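Local coordinates for protein probable cobalt-precorrin-6B C(15)-methyltransferase (decarboxylating) (Methanothermobacter thermautotrophicus, PDB 1L3I) that probably methylates C-15 of cobalt-precorrin-6B with S-adenosylmethionine and decarboxylates C-12, giving cobalt-precorrin-7 on the anaerobic route to adenosylcobalamin, at residues 12-16 with 42-46; 91-95 with 115-120; 154-160 with 178-183. The contacts are given in a common frame with arbitrary orientation. Residues are numbered along the deposited sequence.

Contact 1 (12-16 with 42-46); sequences SVPGP and CGTGG. With SAH (S-adenosyl-L-homocysteine), chain G.
Two irregular segments meet over the homocysteine half of SAH: 12-16, extended through Val-13 and Pro-14, and 42-46, which makes a type II' turn closed by Gly-45 N to Cys-42 O at 2.8 Å. CA atoms pair as Val-13/Gly-43 (5.8 Å), Gly-15/Thr-44 (5.2 Å) and Pro-16/Gly-46 (4.6 Å). Val-13 (chi1 t) points at the turn, its CG1 3.3 Å from Gly-43 C and 3.5 Å from Thr-44 N. A water bridges Val-13 O (2.5 Å) and Thr-44 OG1 (2.6 Å). The CA-to-CB bond of Pro-14 points away; its CG lies 3.3 Å from SAH SD, while its O accepts a hydrogen bond from Thr-44 OG1 (2.9 Å, chi1 m) and a weak one from Thr-44 N (3.4 Å). At Gly-15, phi 119° and psi -179° demand glycine; a CB would strike Thr-44 OG1 and SAH OXT. A cis peptide leads into Pro-16, whose CB lies 4.0 Å from Gly-46 CA. Gly-46 N donates to SAH OXT at 3.0 Å and Gly-45 N weakly at 3.2 Å. Gly-43, at phi 49°, passes its CA 3.3 Å from SAH O3'. This is the glycine-rich, GxGxxG-like AdoMet-binding turn of Rossmann-type methyltransferases, covered by the segment that precedes helix 19-29. The turn links strand 36-40 to helix 46-52; Asp-62, at the end of strand 57-62, accepts from Gly-43 N, and Val-13 also rests on helix 65-77.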
loop_
_atom_site.group_PDB
_atom_site.type_symbol
_atom_site.label_atom_id
_atom_site.label_comp_id
_atom_site.label_asym_id
_atom_site.label_seq_id
_atom_site.Cartn_x
_atom_site.Cartn_y
_atom_site.Cartn_z
ATOM N N SER A 12 17.415 -21.625 -5.937
ATOM C CA SER A 12 17.669 -20.937 -7.196
ATOM C C SER A 12 16.404 -20.673 -8.020
ATOM O O SER A 12 16.488 -20.179 -9.142
ATOM C CB SER A 12 18.631 -21.772 -8.052
ATOM O OG SER A 12 17.999 -22.952 -8.546
ATOM N N VAL A 13 15.250 -21.068 -7.489
ATOM C CA VAL A 13 13.979 -20.914 -8.189
ATOM C C VAL A 13 13.051 -20.003 -7.374
ATOM O O VAL A 13 12.777 -20.268 -6.208
ATOM C CB VAL A 13 13.295 -22.299 -8.448
ATOM C CG1 VAL A 13 11.981 -22.121 -9.166
ATOM C CG2 VAL A 13 14.208 -23.210 -9.255
ATOM N N PRO A 14 12.631 -18.862 -7.962
ATOM C CA PRO A 14 11.739 -17.953 -7.238
ATOM C C PRO A 14 10.330 -18.471 -7.075
ATOM O O PRO A 14 9.872 -19.315 -7.837
ATOM C CB PRO A 14 11.805 -16.681 -8.083
ATOM C CG PRO A 14 12.168 -17.152 -9.430
ATOM C CD PRO A 14 13.146 -18.239 -9.194
ATOM N N GLY A 15 9.680 -18.030 -6.014
ATOM C CA GLY A 15 8.307 -18.430 -5.778
ATOM C C GLY A 15 8.151 -19.172 -4.478
ATOM O O GLY A 15 9.108 -19.315 -3.734
ATOM N N PRO A 16 6.930 -19.633 -4.139
ATOM C CA PRO A 16 5.749 -19.499 -5.003
ATOM C C PRO A 16 5.228 -18.070 -4.943
ATOM O O PRO A 16 5.580 -17.310 -4.058
ATOM C CB PRO A 16 4.763 -20.459 -4.342
ATOM C CG PRO A 16 5.086 -20.300 -2.880
ATOM C CD PRO A 16 6.613 -20.328 -2.891
ATOM N N CYS A 42 6.981 -21.337 -14.927
ATOM C CA CYS A 42 6.318 -21.937 -13.775
ATOM C C CYS A 42 7.026 -21.831 -12.425
ATOM O O CYS A 42 6.379 -21.993 -11.394
ATOM C CB CYS A 42 5.905 -23.382 -14.059
ATOM S SG CYS A 42 7.209 -24.520 -14.473
ATOM N N GLY A 43 8.326 -21.542 -12.437
ATOM C CA GLY A 43 9.096 -21.396 -11.208
ATOM C C GLY A 43 8.919 -22.529 -10.206
ATOM O O GLY A 43 9.188 -23.672 -10.531
ATOM N N THR A 44 8.481 -22.184 -8.993
ATOM C CA THR A 44 8.233 -23.141 -7.917
ATOM C C THR A 44 6.946 -23.964 -8.150
ATOM O O THR A 44 6.770 -25.036 -7.571
ATOM C CB THR A 44 8.171 -22.407 -6.563
ATOM O OG1 THR A 44 9.397 -21.710 -6.348
ATOM C CG2 THR A 44 7.950 -23.360 -5.411
ATOM N N GLY A 45 6.038 -23.446 -8.972
ATOM C CA GLY A 45 4.815 -24.167 -9.263
ATOM C C GLY A 45 3.560 -23.577 -8.665
ATOM O O GLY A 45 2.483 -24.144 -8.820
ATOM N N GLY A 46 3.669 -22.416 -8.033
ATOM C CA GLY A 46 2.509 -21.781 -7.423
ATOM C C GLY A 46 1.279 -21.634 -8.319
ATOM O O GLY A 46 0.160 -21.905 -7.904
HETATM N N SAH G . 4.766 -18.049 -10.510
HETATM C CA SAH G . 5.729 -19.042 -10.022
HETATM C CB SAH G . 7.157 -18.445 -9.910
HETATM C CG SAH G . 7.714 -17.941 -11.271
HETATM S SD SAH G . 9.378 -17.262 -11.257
HETATM C C SAH G . 5.257 -19.559 -8.670
HETATM O O SAH G . 4.188 -19.099 -8.229
HETATM O OXT SAH G . 5.940 -20.423 -8.085
HETATM C "C5'" SAH G . 9.626 -16.859 -12.969
HETATM C "C4'" SAH G . 10.108 -18.013 -13.775
HETATM O "O4'" SAH G . 10.274 -17.481 -15.103
HETATM C "C3'" SAH G . 11.531 -18.636 -13.356
HETATM O "O3'" SAH G . 11.568 -20.018 -12.876
HETATM C "C2'" SAH G . 12.323 -18.375 -14.658
HETATM O "O2'" SAH G . 13.416 -19.254 -14.966
HETATM C "C1'" SAH G . 11.210 -18.345 -15.681
HETATM N N9 SAH G . 11.436 -17.719 -16.977
HETATM C C8 SAH G . 11.819 -16.379 -17.230
HETATM N N7 SAH G . 11.914 -16.150 -18.505
HETATM C C5 SAH G . 11.598 -17.373 -19.136
HETATM C C6 SAH G . 11.522 -17.778 -20.481
HETATM N N6 SAH G . 11.775 -16.937 -21.490
HETATM N N1 SAH G . 11.172 -19.062 -20.776
HETATM C C2 SAH G . 10.922 -19.884 -19.764
HETATM N N3 SAH G . 10.958 -19.625 -18.469
HETATM C C4 SAH G . 11.302 -18.348 -18.207
HETATM O O HOH W 1 11.662 -22.245 -5.117
#

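Contact 2 (91-95 with 115-120); sequences APEAL and EILRII. With SAH (S-adenosyl-L-homocysteine), chain G.
Leu-95, Pro-92 and Ile-119 bury the most surface where the short helix 91-95 lies beside helix 113-122. The two segments run almost parallel, 13° between their N-to-C directions and 9.5 Å between axes at closest approach; the nearest CA atoms are those of Pro-92 and Ile-116, 5.6 Å apart. Leu-95 (chi1 m, chi2 t) points across, its CB 3.7 Å from Ile-119 CG2 and its CD1 4.0 Å from Ile-116 CG2 and 4.2 Å from Ile-120 CG1. One turn earlier, Pro-92 (C-gamma exo) places CB 3.6 Å from Ile-119 CD1 and CG 4.0 Å from Ile-116 CG1; Glu-115, extended with chi1 and chi2 t, brings OE2 to 3.3 Å from Pro-92 CB. Ile-119 (m, t) thus spans both residues. Ala-91 opens the helix, with CB 3.9 Å from Ile-116 CD1 and N donating to adenine N1 of SAH at 2.9 Å. Such neighbouring parallel helices on one side of the sheet belong to the Rossmann-type fold; Leu-95 and Ile-116 reach Val-40 of strand 36-40, and Ile-120 reaches strand 101-106. No hydrogen bond crosses between the segments, so aliphatic packing joins the helices, while the backbone N of Ala-91 bonds the adenine of SAH.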
loop_
_atom_site.group_PDB
_atom_site.type_symbol
_atom_site.label_atom_id
_atom_site.label_comp_id
_atom_site.label_asym_id
_atom_site.label_seq_id
_atom_site.Cartn_x
_atom_site.Cartn_y
_atom_site.Cartn_z
ATOM N N ALA A 91 10.728 -20.116 -23.387
ATOM C CA ALA A 91 9.309 -19.978 -23.702
ATOM C C ALA A 91 8.854 -19.907 -25.156
ATOM O O ALA A 91 7.964 -20.664 -25.551
ATOM C CB ALA A 91 8.698 -18.816 -22.920
ATOM N N PRO A 92 9.419 -18.990 -25.966
ATOM C CA PRO A 92 8.942 -18.939 -27.358
ATOM C C PRO A 92 9.027 -20.273 -28.106
ATOM O O PRO A 92 8.040 -20.697 -28.711
ATOM C CB PRO A 92 9.804 -17.846 -27.965
ATOM C CG PRO A 92 10.024 -16.926 -26.784
ATOM C CD PRO A 92 10.406 -17.932 -25.725
ATOM N N GLU A 93 10.168 -20.959 -27.980
ATOM C CA GLU A 93 10.380 -22.258 -28.616
ATOM C C GLU A 93 9.314 -23.237 -28.149
ATOM O O GLU A 93 8.679 -23.910 -28.970
ATOM C CB GLU A 93 11.784 -22.811 -28.281
ATOM C CG GLU A 93 11.961 -24.365 -28.304
ATOM C CD GLU A 93 11.697 -25.045 -26.937
ATOM O OE1 GLU A 93 12.272 -24.587 -25.914
ATOM O OE2 GLU A 93 10.920 -26.041 -26.881
ATOM N N ALA A 94 9.126 -23.296 -26.828
ATOM C CA ALA A 94 8.175 -24.197 -26.178
ATOM C C ALA A 94 6.730 -23.888 -26.530
ATOM O O ALA A 94 5.937 -24.805 -26.773
ATOM C CB ALA A 94 8.364 -24.152 -24.681
ATOM N N LEU A 95 6.393 -22.600 -26.551
ATOM C CA LEU A 95 5.031 -22.147 -26.858
ATOM C C LEU A 95 4.565 -22.581 -28.242
ATOM O O LEU A 95 3.384 -22.847 -28.440
ATOM C CB LEU A 95 4.917 -20.622 -26.738
ATOM C CG LEU A 95 4.739 -20.016 -25.348
ATOM C CD1 LEU A 95 4.979 -18.527 -25.452
ATOM C CD2 LEU A 95 3.346 -20.322 -24.793
ATOM N N GLU A 115 7.879 -10.989 -27.402
ATOM C CA GLU A 115 7.850 -12.171 -28.266
ATOM C C GLU A 115 6.851 -13.197 -27.739
ATOM O O GLU A 115 6.042 -13.736 -28.499
ATOM C CB GLU A 115 9.248 -12.788 -28.314
ATOM C CG GLU A 115 9.407 -13.955 -29.252
ATOM C CD GLU A 115 10.825 -14.517 -29.253
ATOM O OE1 GLU A 115 11.700 -13.968 -28.535
ATOM O OE2 GLU A 115 11.064 -15.513 -29.982
ATOM N N ILE A 116 6.955 -13.476 -26.435
ATOM C CA ILE A 116 6.112 -14.421 -25.711
ATOM C C ILE A 116 4.653 -14.035 -25.875
ATOM O O ILE A 116 3.818 -14.890 -26.162
ATOM C CB ILE A 116 6.476 -14.419 -24.200
ATOM C CG1 ILE A 116 7.841 -15.063 -23.986
ATOM C CG2 ILE A 116 5.416 -15.140 -23.361
ATOM C CD1 ILE A 116 8.334 -14.931 -22.557
ATOM N N LEU A 117 4.351 -12.748 -25.724
ATOM C CA LEU A 117 2.971 -12.284 -25.865
ATOM C C LEU A 117 2.435 -12.409 -27.295
ATOM O O LEU A 117 1.354 -12.960 -27.496
ATOM C CB LEU A 117 2.814 -10.849 -25.351
ATOM C CG LEU A 117 2.849 -10.642 -23.839
ATOM C CD1 LEU A 117 2.655 -9.165 -23.589
ATOM C CD2 LEU A 117 1.783 -11.473 -23.126
ATOM N N ARG A 118 3.204 -11.942 -28.282
ATOM C CA ARG A 118 2.805 -12.029 -29.689
ATOM C C ARG A 118 2.435 -13.462 -30.028
ATOM O O ARG A 118 1.440 -13.690 -30.696
ATOM C CB ARG A 118 3.937 -11.608 -30.611
ATOM C CG ARG A 118 4.108 -10.119 -30.798
ATOM C CD ARG A 118 5.205 -9.891 -31.809
ATOM N NE ARG A 118 5.606 -8.506 -31.936
ATOM C CZ ARG A 118 6.868 -8.091 -31.884
ATOM N NH1 ARG A 118 7.861 -8.962 -31.689
ATOM N NH2 ARG A 118 7.163 -6.801 -32.078
ATOM N N ILE A 119 3.262 -14.408 -29.585
ATOM C CA ILE A 119 3.018 -15.839 -29.805
ATOM C C ILE A 119 1.750 -16.277 -29.078
ATOM O O ILE A 119 0.935 -16.992 -29.647
ATOM C CB ILE A 119 4.220 -16.725 -29.329
ATOM C CG1 ILE A 119 5.481 -16.412 -30.146
ATOM C CG2 ILE A 119 3.866 -18.207 -29.378
ATOM C CD1 ILE A 119 6.753 -17.047 -29.598
ATOM N N ILE A 120 1.592 -15.885 -27.813
ATOM C CA ILE A 120 0.389 -16.268 -27.067
ATOM C C ILE A 120 -0.843 -15.755 -27.818
ATOM O O ILE A 120 -1.856 -16.429 -27.871
ATOM C CB ILE A 120 0.377 -15.735 -25.589
ATOM C CG1 ILE A 120 1.377 -16.512 -24.719
ATOM C CG2 ILE A 120 -1.026 -15.866 -24.992
ATOM C CD1 ILE A 120 1.502 -15.999 -23.297
HETATM N N SAH G . 4.766 -18.049 -10.510
HETATM C CA SAH G . 5.729 -19.042 -10.022
HETATM C CB SAH G . 7.157 -18.445 -9.910
HETATM C CG SAH G . 7.714 -17.941 -11.271
HETATM S SD SAH G . 9.378 -17.262 -11.257
HETATM C C SAH G . 5.257 -19.559 -8.670
HETATM O O SAH G . 4.188 -19.099 -8.229
HETATM O OXT SAH G . 5.940 -20.423 -8.085
HETATM C "C5'" SAH G . 9.626 -16.859 -12.969
HETATM C "C4'" SAH G . 10.108 -18.013 -13.775
HETATM O "O4'" SAH G . 10.274 -17.481 -15.103
HETATM C "C3'" SAH G . 11.531 -18.636 -13.356
HETATM O "O3'" SAH G . 11.568 -20.018 -12.876
HETATM C "C2'" SAH G . 12.323 -18.375 -14.658
HETATM O "O2'" SAH G . 13.416 -19.254 -14.966
HETATM C "C1'" SAH G . 11.210 -18.345 -15.681
HETATM N N9 SAH G . 11.436 -17.719 -16.977
HETATM C C8 SAH G . 11.819 -16.379 -17.230
HETATM N N7 SAH G . 11.914 -16.150 -18.505
HETATM C C5 SAH G . 11.598 -17.373 -19.136
HETATM C C6 SAH G . 11.522 -17.778 -20.481
HETATM N N6 SAH G . 11.775 -16.937 -21.490
HETATM N N1 SAH G . 11.172 -19.062 -20.776
HETATM C C2 SAH G . 10.922 -19.884 -19.764
HETATM N N3 SAH G . 10.958 -19.625 -18.469
HETATM C C4 SAH G . 11.302 -18.348 -18.207
#

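Contact 3 (154-160 with 178-183); sequences VNITELN and PVALIY
Strands 155-160 and 179-183 run antiparallel, axes 4.5 Å apart at closest and N-to-C directions 162° apart. Asn-155/Tyr-183, Thr-157/Leu-181 and Leu-159/Val-179 are hydrogen-bonded pairs; Ile-156/Ile-182 and Glu-158/Ala-180 are non-hydrogen-bonded, with CA atoms 4.4 and 4.1 Å apart. Asn-155 N to Tyr-183 O and Tyr-183 N to Asn-155 O are both 2.9 Å, Thr-157 N to Leu-181 O is 3.0 Å and Leu-181 N to Thr-157 O 2.8 Å. Leu-159 N to Val-179 O follows at 2.9 Å; Val-179 N to Leu-159 O is weak at 3.3 Å. Tyr-183 (chi1 p) lays its ring under Asn-155 CB, a CH-pi contact 3.6 Å from the centroid, and a water joins Tyr-183 OH (3.0 Å), Thr-157 OG1 (2.8 Å) and Ile-156 O (3.0 Å). On the face carrying Ile-156 and Ile-182, their CG1 atoms are 4.1 Å apart; Val-154 CG1 meets Ile-182 CG2 at 3.6 Å, and Glu-158, salt-bridged to Lys-140, holds OE1 3.6 Å from Ala-180 CB. This C-terminal hairpin, with its antiparallel last strand beside 128-134, is characteristic of class I methyltransferases. Residues 157-160 pair antiparallel with a strand of the second subunit. Main-chain bonds join the two strands, and that separate pairing continues the sheet across the interface, with aliphatic packing against helix 137-149 on one face and Leu-181 against helix 19-29 on the other.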
loop_
_atom_site.group_PDB
_atom_site.type_symbol
_atom_site.label_atom_id
_atom_site.label_comp_id
_atom_site.label_asym_id
_atom_site.label_seq_id
_atom_site.Cartn_x
_atom_site.Cartn_y
_atom_site.Cartn_z
ATOM N N VAL A 154 -6.674 -3.911 -22.323
ATOM C CA VAL A 154 -5.767 -4.153 -21.197
ATOM C C VAL A 154 -6.136 -3.517 -19.866
ATOM O O VAL A 154 -6.615 -2.383 -19.819
ATOM C CB VAL A 154 -4.369 -3.665 -21.528
ATOM C CG1 VAL A 154 -3.401 -4.122 -20.475
ATOM C CG2 VAL A 154 -3.958 -4.156 -22.889
ATOM N N ASN A 155 -5.859 -4.235 -18.780
ATOM C CA ASN A 155 -6.123 -3.743 -17.430
ATOM C C ASN A 155 -4.935 -4.025 -16.525
ATOM O O ASN A 155 -4.169 -4.948 -16.798
ATOM C CB ASN A 155 -7.350 -4.420 -16.836
ATOM C CG ASN A 155 -8.618 -3.999 -17.516
ATOM O OD1 ASN A 155 -9.197 -2.959 -17.181
ATOM N ND2 ASN A 155 -9.049 -4.780 -18.511
ATOM N N ILE A 156 -4.762 -3.221 -15.468
ATOM C CA ILE A 156 -3.660 -3.431 -14.522
ATOM C C ILE A 156 -4.144 -3.271 -13.088
ATOM O O ILE A 156 -4.866 -2.323 -12.783
ATOM C CB ILE A 156 -2.430 -2.466 -14.774
ATOM C CG1 ILE A 156 -1.307 -2.765 -13.764
ATOM C CG2 ILE A 156 -2.860 -1.007 -14.674
ATOM C CD1 ILE A 156 -0.002 -2.096 -14.034
ATOM N N THR A 157 -3.802 -4.219 -12.228
ATOM C CA THR A 157 -4.146 -4.150 -10.815
ATOM C C THR A 157 -2.881 -4.355 -10.008
ATOM O O THR A 157 -2.139 -5.304 -10.251
ATOM C CB THR A 157 -5.140 -5.219 -10.422
ATOM O OG1 THR A 157 -6.354 -4.992 -11.124
ATOM C CG2 THR A 157 -5.411 -5.196 -8.939
ATOM N N GLU A 158 -2.608 -3.449 -9.075
ATOM C CA GLU A 158 -1.426 -3.557 -8.236
ATOM C C GLU A 158 -1.830 -3.895 -6.809
ATOM O O GLU A 158 -2.600 -3.158 -6.188
ATOM C CB GLU A 158 -0.652 -2.259 -8.238
ATOM C CG GLU A 158 0.661 -2.396 -7.513
ATOM C CD GLU A 158 1.847 -2.033 -8.365
ATOM O OE1 GLU A 158 1.684 -1.764 -9.579
ATOM O OE2 GLU A 158 2.955 -2.003 -7.799
ATOM N N LEU A 159 -1.300 -4.998 -6.300
ATOM C CA LEU A 159 -1.608 -5.405 -4.940
ATOM C C LEU A 159 -0.486 -5.170 -3.954
ATOM O O LEU A 159 0.655 -5.575 -4.193
ATOM C CB LEU A 159 -1.953 -6.893 -4.868
ATOM C CG LEU A 159 -3.192 -7.482 -5.524
ATOM C CD1 LEU A 159 -3.414 -8.879 -4.941
ATOM C CD2 LEU A 159 -4.403 -6.607 -5.246
ATOM N N ASN A 160 -0.806 -4.510 -2.845
ATOM C CA ASN A 160 0.156 -4.299 -1.778
ATOM C C ASN A 160 -0.463 -5.065 -0.619
ATOM O O ASN A 160 -1.533 -4.689 -0.121
ATOM C CB ASN A 160 0.323 -2.825 -1.448
ATOM C CG ASN A 160 1.455 -2.179 -2.239
ATOM O OD1 ASN A 160 2.640 -2.316 -1.899
ATOM N ND2 ASN A 160 1.096 -1.484 -3.303
ATOM N N PRO A 178 5.182 -5.302 -3.757
ATOM C CA PRO A 178 4.021 -5.162 -4.626
ATOM C C PRO A 178 4.136 -5.984 -5.900
ATOM O O PRO A 178 5.224 -6.208 -6.408
ATOM C CB PRO A 178 3.990 -3.651 -4.898
ATOM C CG PRO A 178 5.379 -3.225 -4.743
ATOM C CD PRO A 178 5.832 -4.002 -3.536
ATOM N N VAL A 179 3.005 -6.479 -6.368
ATOM C CA VAL A 179 2.954 -7.254 -7.584
ATOM C C VAL A 179 1.781 -6.722 -8.400
ATOM O O VAL A 179 0.706 -6.435 -7.849
ATOM C CB VAL A 179 2.716 -8.758 -7.285
ATOM C CG1 VAL A 179 2.581 -9.547 -8.604
ATOM C CG2 VAL A 179 3.863 -9.306 -6.450
ATOM N N ALA A 180 1.998 -6.519 -9.693
ATOM C CA ALA A 180 0.930 -6.046 -10.562
ATOM C C ALA A 180 0.478 -7.181 -11.496
ATOM O O ALA A 180 1.270 -8.056 -11.877
ATOM C CB ALA A 180 1.405 -4.846 -11.387
ATOM N N LEU A 181 -0.813 -7.202 -11.800
ATOM C CA LEU A 181 -1.364 -8.196 -12.703
ATOM C C LEU A 181 -1.924 -7.434 -13.894
ATOM O O LEU A 181 -2.805 -6.579 -13.729
ATOM C CB LEU A 181 -2.482 -9.018 -12.049
ATOM C CG LEU A 181 -2.108 -9.898 -10.855
ATOM C CD1 LEU A 181 -3.345 -10.626 -10.379
ATOM C CD2 LEU A 181 -1.017 -10.884 -11.226
ATOM N N ILE A 182 -1.309 -7.638 -15.062
ATOM C CA ILE A 182 -1.747 -7.003 -16.298
ATOM C C ILE A 182 -2.561 -8.084 -17.023
ATOM O O ILE A 182 -2.034 -9.149 -17.357
ATOM C CB ILE A 182 -0.539 -6.515 -17.150
ATOM C CG1 ILE A 182 0.227 -5.425 -16.406
ATOM C CG2 ILE A 182 -1.014 -5.979 -18.499
ATOM C CD1 ILE A 182 1.183 -5.932 -15.380
ATOM N N TYR A 183 -3.848 -7.834 -17.246
ATOM C CA TYR A 183 -4.696 -8.832 -17.879
ATOM C C TYR A 183 -5.559 -8.289 -19.015
ATOM O O TYR A 183 -5.916 -7.106 -19.035
ATOM C CB TYR A 183 -5.544 -9.545 -16.820
ATOM C CG TYR A 183 -6.428 -8.621 -16.012
ATOM C CD1 TYR A 183 -7.780 -8.483 -16.336
ATOM C CD2 TYR A 183 -5.904 -7.812 -15.002
ATOM C CE1 TYR A 183 -8.591 -7.576 -15.668
ATOM C CE2 TYR A 183 -6.708 -6.900 -14.333
ATOM C CZ TYR A 183 -8.043 -6.775 -14.686
ATOM O OH TYR A 183 -8.839 -5.837 -14.069
HETATM O O HOH W 2 -7.683 -3.323 -12.936
#

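How the contacts relate
Contacts 1 and 2 both touch SAH, at its two ends: the loops of contact 1 take the carboxylate, the helix of contact 2 the adenine, with nearest atoms about 9 Å apart. Contact 2 is the buried one, whereas contacts 1 and 3 are partly buried. Helices and aliphatic side chains make contact 2; contact 1 depends on glycine backbone, a cis-proline and a threonine hydroxyl; contact 3 depends on paired main chains. No element is shared, yet one sheet relates all three: contact 1 lies beyond strand 36-40, contact 2 packs over that strand, and contact 3 lies at the edge of the sheet within this chain, where another subunit extends it.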